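Local structure of mandelate racemase/muconate lactonizing enzyme/Enolase superfamily (Rhodobacter sphaeroides, 2HZG) at residues 59-64 with 93-98; 200-205 with 226-231; 236-241 with 269-274. The protein is an enolase-superfamily protein of unassigned function that joins an N-terminal capping domain to a C-terminal barrel domain holding a sodium ion in an acidic site. All blocks are in the same frame, centred on the assembly; numbering follows the deposited sequence. Where two conformers were deposited one is given.

Interaction 1: 59-64 with 93-98; sequences KSHGVC and SMDLLQ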
ATOM      1  N   LYS A  59       9.591   4.381 -16.210  1.00 17.60           N
ATOM      2  CA  LYS A  59      10.196   4.287 -14.884  1.00 17.68           C
ATOM      3  C   LYS A  59      10.384   5.684 -14.271  1.00 17.07           C
ATOM      4  O   LYS A  59      10.494   6.690 -14.996  1.00 16.92           O
ATOM      5  CB  LYS A  59      11.504   3.493 -14.921  1.00 17.83           C
ATOM      6  CG  LYS A  59      12.702   4.269 -15.449  1.00 19.62           C
ATOM      7  CD  LYS A  59      13.985   3.440 -15.375  1.00 21.47           C
ATOM      8  CE  LYS A  59      14.996   4.031 -16.358  1.00 24.62           C
ATOM      9  NZ  LYS A  59      15.909   2.988 -16.914  1.00 27.94           N
ATOM     10  N   SER A  60      10.399   5.746 -12.944  1.00 16.56           N
ATOM     11  CA  SER A  60      10.675   6.992 -12.237  1.00 16.79           C
ATOM     12  C   SER A  60      12.146   7.056 -11.854  1.00 16.62           C
ATOM     13  O   SER A  60      12.750   8.125 -11.819  1.00 16.24           O
ATOM     14  CB  SER A  60       9.785   7.129 -10.989  1.00 16.77           C
ATOM     15  OG  SER A  60       8.472   7.465 -11.395  1.00 17.10           O
ATOM     16  N   HIS A  61      12.692   5.883 -11.571  1.00 16.89           N
ATOM     17  CA  HIS A  61      14.084   5.689 -11.181  1.00 18.01           C
ATOM     18  C   HIS A  61      14.285   4.185 -10.971  1.00 18.26           C
ATOM     19  O   HIS A  61      13.380   3.401 -11.278  1.00 18.27           O
ATOM     20  CB  HIS A  61      14.446   6.506  -9.922  1.00 17.93           C
ATOM     21  CG  HIS A  61      13.595   6.212  -8.728  1.00 18.42           C
ATOM     22  ND1 HIS A  61      12.464   6.940  -8.423  1.00 20.38           N
ATOM     23  CD2 HIS A  61      13.723   5.289  -7.748  1.00 16.98           C
ATOM     24  CE1 HIS A  61      11.928   6.467  -7.310  1.00 18.98           C
ATOM     25  NE2 HIS A  61      12.678   5.474  -6.878  1.00 19.13           N
ATOM     26  N   GLY A  62      15.466   3.787 -10.489  1.00 18.75           N
ATOM     27  CA  GLY A  62      15.863   2.374 -10.401  1.00 18.14           C
ATOM     28  C   GLY A  62      15.017   1.460  -9.535  1.00 18.35           C
ATOM     29  O   GLY A  62      14.949   0.252  -9.786  1.00 18.03           O
ATOM     30  N   VAL A  63      14.380   2.004  -8.495  1.00 18.54           N
ATOM     31  CA  VAL A  63      13.472   1.183  -7.668  1.00 18.58           C
ATOM     32  C   VAL A  63      12.010   1.634  -7.788  1.00 18.41           C
ATOM     33  O   VAL A  63      11.162   1.357  -6.920  1.00 17.86           O
ATOM     34  CB  VAL A  63      13.966   0.990  -6.193  1.00 19.19           C
ATOM     35  CG1 VAL A  63      15.352   0.265  -6.173  1.00 19.76           C
ATOM     36  CG2 VAL A  63      14.010   2.311  -5.429  1.00 18.88           C
ATOM     37  N   CYS A  64      11.734   2.328  -8.893  1.00 17.87           N
ATOM     38  CA  CYS A  64      10.365   2.613  -9.300  1.00 17.45           C
ATOM     39  C   CYS A  64      10.214   2.349 -10.820  1.00 17.32           C
ATOM     40  O   CYS A  64       9.938   3.248 -11.612  1.00 16.95           O
ATOM     41  CB  CYS A  64       9.971   4.037  -8.895  1.00 17.41           C
ATOM     42  SG  CYS A  64       8.225   4.414  -9.018  1.00 17.66           S
ATOM     43  N   SER A  93      10.355  -2.365  -8.311  1.00 15.56           N
ATOM     44  CA  SER A  93       9.110  -1.566  -8.248  1.00 15.40           C
ATOM     45  C   SER A  93       8.748  -1.227  -6.798  1.00 15.70           C
ATOM     46  O   SER A  93       7.591  -0.990  -6.471  1.00 15.27           O
ATOM     47  CB  SER A  93       7.948  -2.310  -8.933  1.00 15.10           C
ATOM     48  OG  SER A  93       8.220  -2.525 -10.311  1.00 14.45           O
ATOM     49  N   MET A  94       9.750  -1.229  -5.926  1.00 16.80           N
ATOM     50  CA  MET A  94       9.550  -0.930  -4.499  1.00 18.28           C
ATOM     51  C   MET A  94       8.750   0.359  -4.233  1.00 17.80           C
ATOM     52  O   MET A  94       7.854   0.368  -3.378  1.00 18.10           O
ATOM     53  CB  MET A  94      10.896  -0.906  -3.764  1.00 19.35           C
ATOM     54  CG  MET A  94      10.806  -0.569  -2.262  1.00 23.16           C
ATOM     55  SD  MET A  94      12.480  -0.374  -1.610  1.00 33.17           S
ATOM     56  CE  MET A  94      12.967   1.251  -2.174  1.00 32.56           C
ATOM     57  N   ASP A  95       9.060   1.435  -4.960  1.00 17.54           N
ATOM     58  CA  ASP A  95       8.434   2.740  -4.717  1.00 16.60           C
ATOM     59  C   ASP A  95       7.143   2.939  -5.525  1.00 16.09           C
ATOM     60  O   ASP A  95       6.549   4.045  -5.551  1.00 16.17           O
ATOM     61  CB  ASP A  95       9.424   3.871  -5.022  1.00 17.59           C
ATOM     62  CG  ASP A  95      10.510   4.025  -3.947  1.00 20.00           C
ATOM     63  OD1 ASP A  95      10.543   3.249  -2.970  1.00 21.32           O
ATOM     64  OD2 ASP A  95      11.343   4.951  -4.095  1.00 25.33           O
ATOM     65  N   LEU A  96       6.721   1.870  -6.191  0.60 15.73           N
ATOM     66  CA  LEU A  96       5.498   1.864  -6.971  0.60 15.31           C
ATOM     67  C   LEU A  96       4.454   1.160  -6.107  0.60 15.01           C
ATOM     68  O   LEU A  96       4.394  -0.077  -6.053  0.60 14.70           O
ATOM     69  CB  LEU A  96       5.753   1.173  -8.324  0.60 15.54           C
ATOM     70  CG  LEU A  96       4.625   0.760  -9.280  0.60 16.65           C
ATOM     71  CD1 LEU A  96       3.398   1.659  -9.187  0.60 14.56           C
ATOM     72  CD2 LEU A  96       5.143   0.630 -10.715  0.60 16.65           C
ATOM     73  N   LEU A  97       3.659   1.958  -5.391  1.00 14.31           N
ATOM     74  CA  LEU A  97       2.767   1.414  -4.352  1.00 14.14           C
ATOM     75  C   LEU A  97       1.812   0.332  -4.883  1.00 13.83           C
ATOM     76  O   LEU A  97       1.593  -0.679  -4.216  1.00 14.68           O
ATOM     77  CB  LEU A  97       1.997   2.550  -3.648  1.00 13.84           C
ATOM     78  CG  LEU A  97       1.027   2.198  -2.497  1.00 13.68           C
ATOM     79  CD1 LEU A  97       1.683   1.323  -1.443  1.00 13.74           C
ATOM     80  CD2 LEU A  97       0.417   3.508  -1.867  1.00 12.57           C
ATOM     81  N   GLN A  98       1.279   0.543  -6.081  1.00 13.71           N
ATOM     82  CA  GLN A  98       0.342  -0.398  -6.721  1.00 14.41           C
ATOM     83  C   GLN A  98       0.967  -1.764  -7.060  1.00 15.08           C
ATOM     84  O   GLN A  98       0.227  -2.736  -7.283  1.00 15.30           O
ATOM     85  CB  GLN A  98      -0.230   0.217  -8.013  1.00 13.79           C
ATOM     86  CG  GLN A  98      -1.409  -0.549  -8.656  1.00 13.56           C
ATOM     87  CD  GLN A  98      -2.718  -0.424  -7.872  1.00 13.43           C
ATOM     88  OE1 GLN A  98      -2.866   0.462  -7.042  1.00 15.84           O
ATOM     89  NE2 GLN A  98      -3.674  -1.303  -8.149  1.00 14.26           N
TER

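Interaction 2: 200-205 with 226-231; sequences VGQIFG and LEEPFD. With NA (sodium ion), chain C.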
ATOM      1  N   VAL A 200     -17.757  -6.621   8.369  1.00 15.09           N
ATOM      2  CA  VAL A 200     -18.155  -5.209   8.402  1.00 14.12           C
ATOM      3  C   VAL A 200     -17.317  -4.253   7.545  1.00 14.69           C
ATOM      4  O   VAL A 200     -17.503  -3.030   7.602  1.00 13.90           O
ATOM      5  CB  VAL A 200     -18.322  -4.677   9.856  1.00 14.38           C
ATOM      6  CG1 VAL A 200     -19.409  -5.498  10.575  1.00 12.46           C
ATOM      7  CG2 VAL A 200     -17.012  -4.722  10.631  1.00 12.32           C
ATOM      8  N   GLY A 201     -16.420  -4.812   6.738  1.00 14.34           N
ATOM      9  CA  GLY A 201     -15.700  -4.017   5.761  1.00 14.59           C
ATOM     10  C   GLY A 201     -14.992  -2.781   6.302  1.00 14.57           C
ATOM     11  O   GLY A 201     -15.077  -1.711   5.703  1.00 14.77           O
ATOM     12  N   GLN A 202     -14.319  -2.924   7.439  1.00 14.51           N
ATOM     13  CA  GLN A 202     -13.517  -1.833   8.030  1.00 14.87           C
ATOM     14  C   GLN A 202     -14.357  -0.631   8.487  1.00 15.65           C
ATOM     15  O   GLN A 202     -13.815   0.444   8.745  1.00 15.74           O
ATOM     16  CB  GLN A 202     -12.409  -1.381   7.056  1.00 15.35           C
ATOM     17  CG  GLN A 202     -11.473  -2.506   6.571  1.00 13.96           C
ATOM     18  CD  GLN A 202     -10.290  -1.955   5.760  1.00 17.32           C
ATOM     19  OE1 GLN A 202     -10.019  -0.752   5.780  1.00 19.38           O
ATOM     20  NE2 GLN A 202      -9.635  -2.815   5.008  1.00 18.25           N
ATOM     21  N   ILE A 203     -15.677  -0.813   8.622  1.00 16.02           N
ATOM     22  CA  ILE A 203     -16.590   0.319   8.798  1.00 16.64           C
ATOM     23  C   ILE A 203     -16.407   1.081  10.118  1.00 16.61           C
ATOM     24  O   ILE A 203     -16.686   2.258  10.175  1.00 16.68           O
ATOM     25  CB  ILE A 203     -18.079  -0.080   8.610  1.00 16.75           C
ATOM     26  CG1 ILE A 203     -18.963   1.165   8.424  1.00 18.44           C
ATOM     27  CG2 ILE A 203     -18.563  -0.914   9.808  1.00 14.66           C
ATOM     28  CD1 ILE A 203     -18.644   1.991   7.170  1.00 19.92           C
ATOM     29  N   PHE A 204     -15.935   0.420  11.171  1.00 17.44           N
ATOM     30  CA  PHE A 204     -15.746   1.122  12.442  1.00 17.68           C
ATOM     31  C   PHE A 204     -14.471   1.948  12.462  1.00 18.17           C
ATOM     32  O   PHE A 204     -14.259   2.711  13.402  1.00 19.36           O
ATOM     33  CB  PHE A 204     -15.870   0.171  13.641  1.00 17.89           C
ATOM     34  CG  PHE A 204     -17.172  -0.579  13.658  1.00 15.55           C
ATOM     35  CD1 PHE A 204     -18.374   0.107  13.829  1.00 17.07           C
ATOM     36  CD2 PHE A 204     -17.197  -1.966  13.468  1.00 13.45           C
ATOM     37  CE1 PHE A 204     -19.600  -0.587  13.807  1.00 15.71           C
ATOM     38  CE2 PHE A 204     -18.404  -2.663  13.440  1.00 14.76           C
ATOM     39  CZ  PHE A 204     -19.604  -1.974  13.615  1.00 13.24           C
ATOM     40  N   GLY A 205     -13.652   1.813  11.413  1.00 18.24           N
ATOM     41  CA  GLY A 205     -12.457   2.640  11.215  1.00 18.43           C
ATOM     42  C   GLY A 205     -11.430   2.379  12.303  1.00 18.04           C
ATOM     43  O   GLY A 205     -10.644   1.434  12.212  1.00 17.87           O
ATOM     44  N   LEU A 226     -16.155 -11.977  13.527  1.00 14.61           N
ATOM     45  CA  LEU A 226     -16.411 -10.625  13.084  1.00 14.35           C
ATOM     46  C   LEU A 226     -15.203 -10.234  12.273  1.00 14.15           C
ATOM     47  O   LEU A 226     -14.094 -10.174  12.789  1.00 14.67           O
ATOM     48  CB  LEU A 226     -16.580  -9.695  14.293  1.00 13.73           C
ATOM     49  CG  LEU A 226     -16.664  -8.201  13.961  1.00 14.60           C
ATOM     50  CD1 LEU A 226     -17.918  -7.902  13.116  1.00 13.83           C
ATOM     51  CD2 LEU A 226     -16.604  -7.371  15.266  1.00 15.14           C
ATOM     52  N   GLU A 227     -15.431  -9.967  10.992  1.00 14.93           N
ATOM     53  CA  GLU A 227     -14.364  -9.790  10.012  1.00 13.89           C
ATOM     54  C   GLU A 227     -14.137  -8.310   9.696  1.00 13.71           C
ATOM     55  O   GLU A 227     -15.089  -7.538   9.558  1.00 13.44           O
ATOM     56  CB  GLU A 227     -14.727 -10.593   8.759  1.00 14.48           C
ATOM     57  CG  GLU A 227     -13.813 -10.433   7.567  1.00 14.04           C
ATOM     58  CD  GLU A 227     -14.156 -11.407   6.454  1.00 16.04           C
ATOM     59  OE1 GLU A 227     -14.728 -12.486   6.725  1.00 15.13           O
ATOM     60  OE2 GLU A 227     -13.807 -11.103   5.295  1.00 19.31           O
ATOM     61  N   GLU A 228     -12.864  -7.921   9.629  1.00 13.93           N
ATOM     62  CA  GLU A 228     -12.470  -6.550   9.274  1.00 15.35           C
ATOM     63  C   GLU A 228     -13.205  -5.463  10.065  1.00 14.62           C
ATOM     64  O   GLU A 228     -13.811  -4.574   9.455  1.00 14.40           O
ATOM     65  CB  GLU A 228     -12.672  -6.302   7.764  1.00 15.65           C
ATOM     66  CG  GLU A 228     -11.668  -7.037   6.871  1.00 19.93           C
ATOM     67  CD  GLU A 228     -11.180  -6.159   5.723  1.00 24.33           C
ATOM     68  OE1 GLU A 228      -9.975  -5.736   5.763  1.00 22.97           O
ATOM     69  OE2 GLU A 228     -12.014  -5.856   4.812  1.00 22.23           O
ATOM     70  N   PRO A 229     -13.176  -5.525  11.418  1.00 14.77           N
ATOM     71  CA  PRO A 229     -13.908  -4.445  12.130  1.00 15.16           C
ATOM     72  C   PRO A 229     -13.332  -3.036  11.870  1.00 14.90           C
ATOM     73  O   PRO A 229     -14.059  -2.059  11.950  1.00 14.56           O
ATOM     74  CB  PRO A 229     -13.748  -4.815  13.623  1.00 14.85           C
ATOM     75  CG  PRO A 229     -12.503  -5.721  13.654  1.00 14.76           C
ATOM     76  CD  PRO A 229     -12.520  -6.477  12.345  1.00 14.26           C
ATOM     77  N   PHE A 230     -12.040  -2.957  11.564  1.00 15.31           N
ATOM     78  CA  PHE A 230     -11.310  -1.684  11.532  1.00 15.81           C
ATOM     79  C   PHE A 230     -10.459  -1.505  10.279  1.00 17.09           C
ATOM     80  O   PHE A 230     -10.314  -2.457   9.491  1.00 16.31           O
ATOM     81  CB  PHE A 230     -10.388  -1.600  12.756  1.00 15.05           C
ATOM     82  CG  PHE A 230     -11.099  -1.777  14.076  1.00 14.93           C
ATOM     83  CD1 PHE A 230     -12.031  -0.820  14.522  1.00 13.92           C
ATOM     84  CD2 PHE A 230     -10.833  -2.889  14.873  1.00 12.26           C
ATOM     85  CE1 PHE A 230     -12.689  -0.983  15.752  1.00 14.22           C
ATOM     86  CE2 PHE A 230     -11.485  -3.065  16.100  1.00 13.86           C
ATOM     87  CZ  PHE A 230     -12.412  -2.114  16.544  1.00 12.81           C
ATOM     88  N   ASP A 231      -9.883  -0.298  10.106  1.00 17.97           N
ATOM     89  CA  ASP A 231      -8.804  -0.070   9.124  1.00 19.58           C
ATOM     90  C   ASP A 231      -7.874  -1.276   9.162  1.00 19.21           C
ATOM     91  O   ASP A 231      -7.555  -1.755  10.247  1.00 19.47           O
ATOM     92  CB  ASP A 231      -7.902   1.132   9.494  1.00 20.41           C
ATOM     93  CG  ASP A 231      -8.589   2.482   9.404  1.00 23.58           C
ATOM     94  OD1 ASP A 231      -9.738   2.589   8.926  1.00 26.48           O
ATOM     95  OD2 ASP A 231      -7.920   3.466   9.810  1.00 28.08           O
TER
HETATM   96 NA    NA C1101     -14.346  -9.617   3.565  1.00 22.84          NA
HETATM   97  O   HOH W   1     -10.818   1.942   5.830  1.00 37.57           O
HETATM   98  O   HOH W   2     -14.171  -6.973   4.598  1.00 18.20           O
HETATM   99  O   HOH W   3     -14.398  -8.348   1.456  1.00 18.95           O
HETATM  100  O   HOH W   4     -15.388 -11.402   2.040  1.00 19.08           O

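Interaction 3: 236-241 with 269-274; sequences AAHAAL and GRIGFI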
ATOM      1  N   ALA A 236      -3.770  -2.347  16.912  1.00 15.84           N
ATOM      2  CA  ALA A 236      -4.067  -2.096  18.321  1.00 16.18           C
ATOM      3  C   ALA A 236      -5.591  -2.054  18.557  1.00 15.51           C
ATOM      4  O   ALA A 236      -6.078  -2.586  19.555  1.00 15.34           O
ATOM      5  CB  ALA A 236      -3.381  -0.807  18.801  1.00 15.73           C
ATOM      6  N   ALA A 237      -6.326  -1.437  17.630  1.00 15.42           N
ATOM      7  CA  ALA A 237      -7.797  -1.466  17.669  1.00 14.66           C
ATOM      8  C   ALA A 237      -8.335  -2.918  17.645  1.00 15.08           C
ATOM      9  O   ALA A 237      -9.211  -3.273  18.451  1.00 15.42           O
ATOM     10  CB  ALA A 237      -8.385  -0.641  16.540  1.00 14.08           C
ATOM     11  N   HIS A 238      -7.819  -3.743  16.733  1.00 14.97           N
ATOM     12  CA  HIS A 238      -8.170  -5.173  16.657  1.00 15.90           C
ATOM     13  C   HIS A 238      -7.923  -5.897  17.984  1.00 15.93           C
ATOM     14  O   HIS A 238      -8.791  -6.627  18.487  1.00 15.30           O
ATOM     15  CB  HIS A 238      -7.364  -5.869  15.553  1.00 15.95           C
ATOM     16  CG  HIS A 238      -7.896  -5.652  14.172  1.00 16.75           C
ATOM     17  ND1 HIS A 238      -7.638  -4.510  13.443  1.00 17.70           N
ATOM     18  CD2 HIS A 238      -8.640  -6.451  13.367  1.00 17.99           C
ATOM     19  CE1 HIS A 238      -8.206  -4.613  12.253  1.00 17.91           C
ATOM     20  NE2 HIS A 238      -8.810  -5.784  12.177  1.00 17.33           N
ATOM     21  N   ALA A 239      -6.725  -5.696  18.540  1.00 16.02           N
ATOM     22  CA  ALA A 239      -6.344  -6.303  19.805  1.00 16.50           C
ATOM     23  C   ALA A 239      -7.262  -5.827  20.940  1.00 17.04           C
ATOM     24  O   ALA A 239      -7.686  -6.627  21.764  1.00 17.31           O
ATOM     25  CB  ALA A 239      -4.846  -5.994  20.142  1.00 15.94           C
ATOM     26  N   ALA A 240      -7.545  -4.529  20.994  1.00 17.53           N
ATOM     27  CA  ALA A 240      -8.483  -3.991  22.011  1.00 18.82           C
ATOM     28  C   ALA A 240      -9.867  -4.663  21.923  1.00 19.05           C
ATOM     29  O   ALA A 240     -10.425  -5.089  22.931  1.00 20.12           O
ATOM     30  CB  ALA A 240      -8.606  -2.468  21.886  1.00 17.78           C
ATOM     31  N   LEU A 241     -10.409  -4.773  20.714  1.00 19.31           N
ATOM     32  CA  LEU A 241     -11.701  -5.417  20.502  1.00 19.48           C
ATOM     33  C   LEU A 241     -11.693  -6.885  20.947  1.00 20.63           C
ATOM     34  O   LEU A 241     -12.621  -7.348  21.627  1.00 21.14           O
ATOM     35  CB  LEU A 241     -12.123  -5.308  19.027  1.00 18.61           C
ATOM     36  CG  LEU A 241     -13.591  -5.667  18.717  1.00 18.03           C
ATOM     37  CD1 LEU A 241     -14.556  -4.726  19.450  1.00 15.73           C
ATOM     38  CD2 LEU A 241     -13.848  -5.622  17.207  1.00 14.12           C
ATOM     39  N   GLY A 269      -2.732  -8.280  16.278  1.00 17.18           N
ATOM     40  CA  GLY A 269      -4.163  -8.010  16.149  1.00 17.87           C
ATOM     41  C   GLY A 269      -5.035  -8.937  16.949  1.00 17.95           C
ATOM     42  O   GLY A 269      -6.218  -8.676  17.102  1.00 18.54           O
ATOM     43  N   ARG A 270      -4.467 -10.047  17.434  1.00 18.52           N
ATOM     44  CA  ARG A 270      -5.221 -11.020  18.248  1.00 18.84           C
ATOM     45  C   ARG A 270      -6.410 -11.603  17.454  1.00 18.04           C
ATOM     46  O   ARG A 270      -7.485 -11.871  18.006  1.00 17.92           O
ATOM     47  CB  ARG A 270      -5.707 -10.378  19.572  1.00 19.51           C
ATOM     48  CG  ARG A 270      -4.601  -9.938  20.537  1.00 23.23           C
ATOM     49  CD  ARG A 270      -5.225  -9.452  21.859  1.00 30.72           C
ATOM     50  NE  ARG A 270      -6.022 -10.503  22.510  1.00 35.39           N
ATOM     51  CZ  ARG A 270      -6.589 -10.387  23.710  1.00 39.51           C
ATOM     52  NH1 ARG A 270      -6.454  -9.257  24.408  1.00 41.38           N
ATOM     53  NH2 ARG A 270      -7.288 -11.397  24.217  1.00 39.78           N
ATOM     54  N   ILE A 271      -6.222 -11.773  16.149  1.00 17.34           N
ATOM     55  CA  ILE A 271      -7.236 -12.421  15.317  1.00 16.96           C
ATOM     56  C   ILE A 271      -7.225 -13.938  15.517  1.00 16.67           C
ATOM     57  O   ILE A 271      -6.177 -14.536  15.789  1.00 16.29           O
ATOM     58  CB  ILE A 271      -7.082 -12.101  13.806  1.00 16.75           C
ATOM     59  CG1 ILE A 271      -5.624 -12.321  13.352  1.00 16.60           C
ATOM     60  CG2 ILE A 271      -7.577 -10.686  13.510  1.00 15.33           C
ATOM     61  CD1 ILE A 271      -5.495 -12.708  11.843  1.00 14.76           C
ATOM     62  N   GLY A 272      -8.402 -14.541  15.373  1.00 16.17           N
ATOM     63  CA  GLY A 272      -8.541 -15.984  15.372  1.00 16.24           C
ATOM     64  C   GLY A 272      -8.514 -16.608  13.994  1.00 16.74           C
ATOM     65  O   GLY A 272      -8.297 -17.813  13.873  1.00 17.77           O
ATOM     66  N   PHE A 273      -8.741 -15.800  12.954  1.00 16.21           N
ATOM     67  CA  PHE A 273      -8.783 -16.280  11.570  1.00 16.16           C
ATOM     68  C   PHE A 273      -8.009 -15.311  10.693  1.00 15.74           C
ATOM     69  O   PHE A 273      -8.302 -14.126  10.692  1.00 15.35           O
ATOM     70  CB  PHE A 273     -10.241 -16.385  11.032  1.00 15.38           C
ATOM     71  CG  PHE A 273     -11.112 -17.343  11.820  1.00 16.80           C
ATOM     72  CD1 PHE A 273     -11.253 -18.678  11.408  1.00 17.75           C
ATOM     73  CD2 PHE A 273     -11.759 -16.925  12.981  1.00 17.03           C
ATOM     74  CE1 PHE A 273     -12.048 -19.577  12.142  1.00 18.64           C
ATOM     75  CE2 PHE A 273     -12.553 -17.815  13.734  1.00 17.59           C
ATOM     76  CZ  PHE A 273     -12.696 -19.138  13.314  1.00 18.52           C
ATOM     77  N   ILE A 274      -7.029 -15.825   9.961  1.00 15.71           N
ATOM     78  CA  ILE A 274      -6.316 -15.021   8.961  1.00 15.75           C
ATOM     79  C   ILE A 274      -6.882 -15.382   7.588  1.00 15.05           C
ATOM     80  O   ILE A 274      -7.057 -16.555   7.265  1.00 15.46           O
ATOM     81  CB  ILE A 274      -4.758 -15.192   9.059  1.00 16.18           C
ATOM     82  CG1 ILE A 274      -4.011 -14.229   8.109  1.00 16.04           C
ATOM     83  CG2 ILE A 274      -4.319 -16.655   8.773  1.00 14.91           C
ATOM     84  CD1 ILE A 274      -3.960 -12.763   8.565  1.00 14.70           C
TER

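Interaction 1: 59-64 with 93-98
The imidazole of His61 carries Cys64 CB on one face, 3.5 Å above the plane and offset toward the rim. Val63 CG2 and Asp95 CG lie at its edge, in plane. Two type I beta turns, His61-Cys64 and Ser93-Leu96, meet here in the N-terminal domain. A His-carboxylate hydrogen bond joins them side chain to side chain. His61 NE2 donates to Asp95 OD2 over 3.1 Å, and the bond is bent (142°). The acceptor sits close to the ring plane, but the carboxylate is met from above its own plane. Ring and carboxylate planes stand 70° apart. With CG in the crowded position between backbone N and carbonyl carbon (chi1 57°), the ring folds back over Cys64 CB. OD2 also has a long, weak ion pair with Arg280 of the second subunit, so its charge lies at the dimer contact. Next to the ring edge, Val63 and Met94 run side by side and point the same way. The Met94 chain bends at its last torsion and brings CE to 3.6 Å from Val63 CG2. Cys64 CB also lies 3.9 Å from Asp95 CB, and its SG lies 4.1 Å from Leu96 CB. Ser93 turns away from this contact, and its OG bonds to the carbonyl of Arg65. The backbone link is short and nearly straight: Asp95 N donates to Val63 O at 2.9 Å, almost along the C=O axis.

Interaction 2: 200-205 with 226-231
Val200 is at the apolar centre. Its CG1 meets Leu226 CD1 at 3.8 Å, the two side chains crossing obliquely. Its CG2 is pressed against the backbone of Pro229, only 3.5 Å from Pro229 CA, which is tight for two carbons. Pro229 CB covers one face of the Phe230 ring, offset toward the rim. Phe204 CB approaches that ring at 4.0 Å from Phe230 CE1, while Ile203 CG2 sits over the centre of the Phe204 ring. Around this centre the backbones are laced together. Val200 N donates to Glu227 O, Gln202 N to Glu228 O, and Phe204 N to Pro229 O; Asp231 N returns a bond to Gly205 O at 2.8 Å. The 200-205 loop makes a type I' turn from Val200 to Ile203, with Gly201 and Gln202 at positive phi, and then a type I turn from Gln202 to Gly205.

At the polar edge, Gln202 stretches out beyond CG and its NE2 donates to Glu228 OE1 (3.0 Å). The amide and carboxylate planes are almost perpendicular (86°). A water joins Gln202 OE1 to Asp231 OD1, weakly on the aspartate side. Asp231 OD2 bonds to His260 of the second subunit. Another water, very short to Glu228 OE2 at 2.4 Å, also binds the sodium ion. Glu227, fully extended, reaches the ion directly with OE2 at 2.3 Å; Asp199 and Glu254 are its other protein ligands. Glu227 OE1 forms a salt bridge with Lys165; the ion and the lysine together would favour the charged carboxylate. The whole lies at the C-terminal ends of the parallel strands 195-199 and 225-227, where metal sites of such barrels lie. Strand 249-252 lies alongside the latter, and helices 208-212 and 235-242 pack on Phe230.

Interaction 3: 236-241 with 269-274
The backbones come closest where Ala239 CA lies 4.6 Å from Gly269 CA, with the Gly269 carbonyl turned to the side of helix 235-242. Gly269 O is 3.3 Å from Ala239 N, but the angle is too poor for a hydrogen bond. A CA-H...O contact from Ala239 CA to Gly269 O (3.6 Å) accompanies it. The same oxygen touches His238 CB at 3.4 Å.

Arg270 is the first residue to leave helical geometry after helix 259-268, and its phi is positive (60°). Its chain passes over Ala239: CD lies 3.9 Å from Ala239 CB and 3.7 Å from Ala239 O. A bend at chi3 (59°) brings the guanidinium alongside Ala239 O, obliquely; Arg270 is exposed. Farther from Arg270, His238 CD2 approaches Ile271 CG2 loosely and obliquely, at 4.4 Å. The His238 ring is held elsewhere. Its ND1 bonds to the carbonyl of Ala234, and the ring meets Phe230 edge-to-face. Leu265 of helix 259-268 packs on both His238 and Ile271.

The contact thus joins the flank of one barrel helix to the turn that leads from the next helix, 259-268, into strand 273-276. A helix end and its following turn, set against the flank of the preceding helix before the chain re-enters the parallel sheet, fit the repeating beta/alpha architecture of the enolase C-terminal barrel domain.

In the fold
From the N terminus, interaction 1 comes first: it closes a loop around helix 79-92 in the N-terminal domain. Interaction 2 follows in the barrel domain and brackets helices 208-212 and 215-220. Interaction 3 then encloses strand 249-252 and helix 259-268. The three are in series; none nests within or crosses another. Interactions 2 and 3 are neighbours, centres 11 Å apart, and share a seam where Phe230 packs on Ala237, His238 and Leu241. Interaction 1 lies about 30 Å from interaction 2, centre to centre. Across the dimer they come together: Met94 of the second subunit, a residue of interaction 1 there, packs on Gln202 of interaction 2.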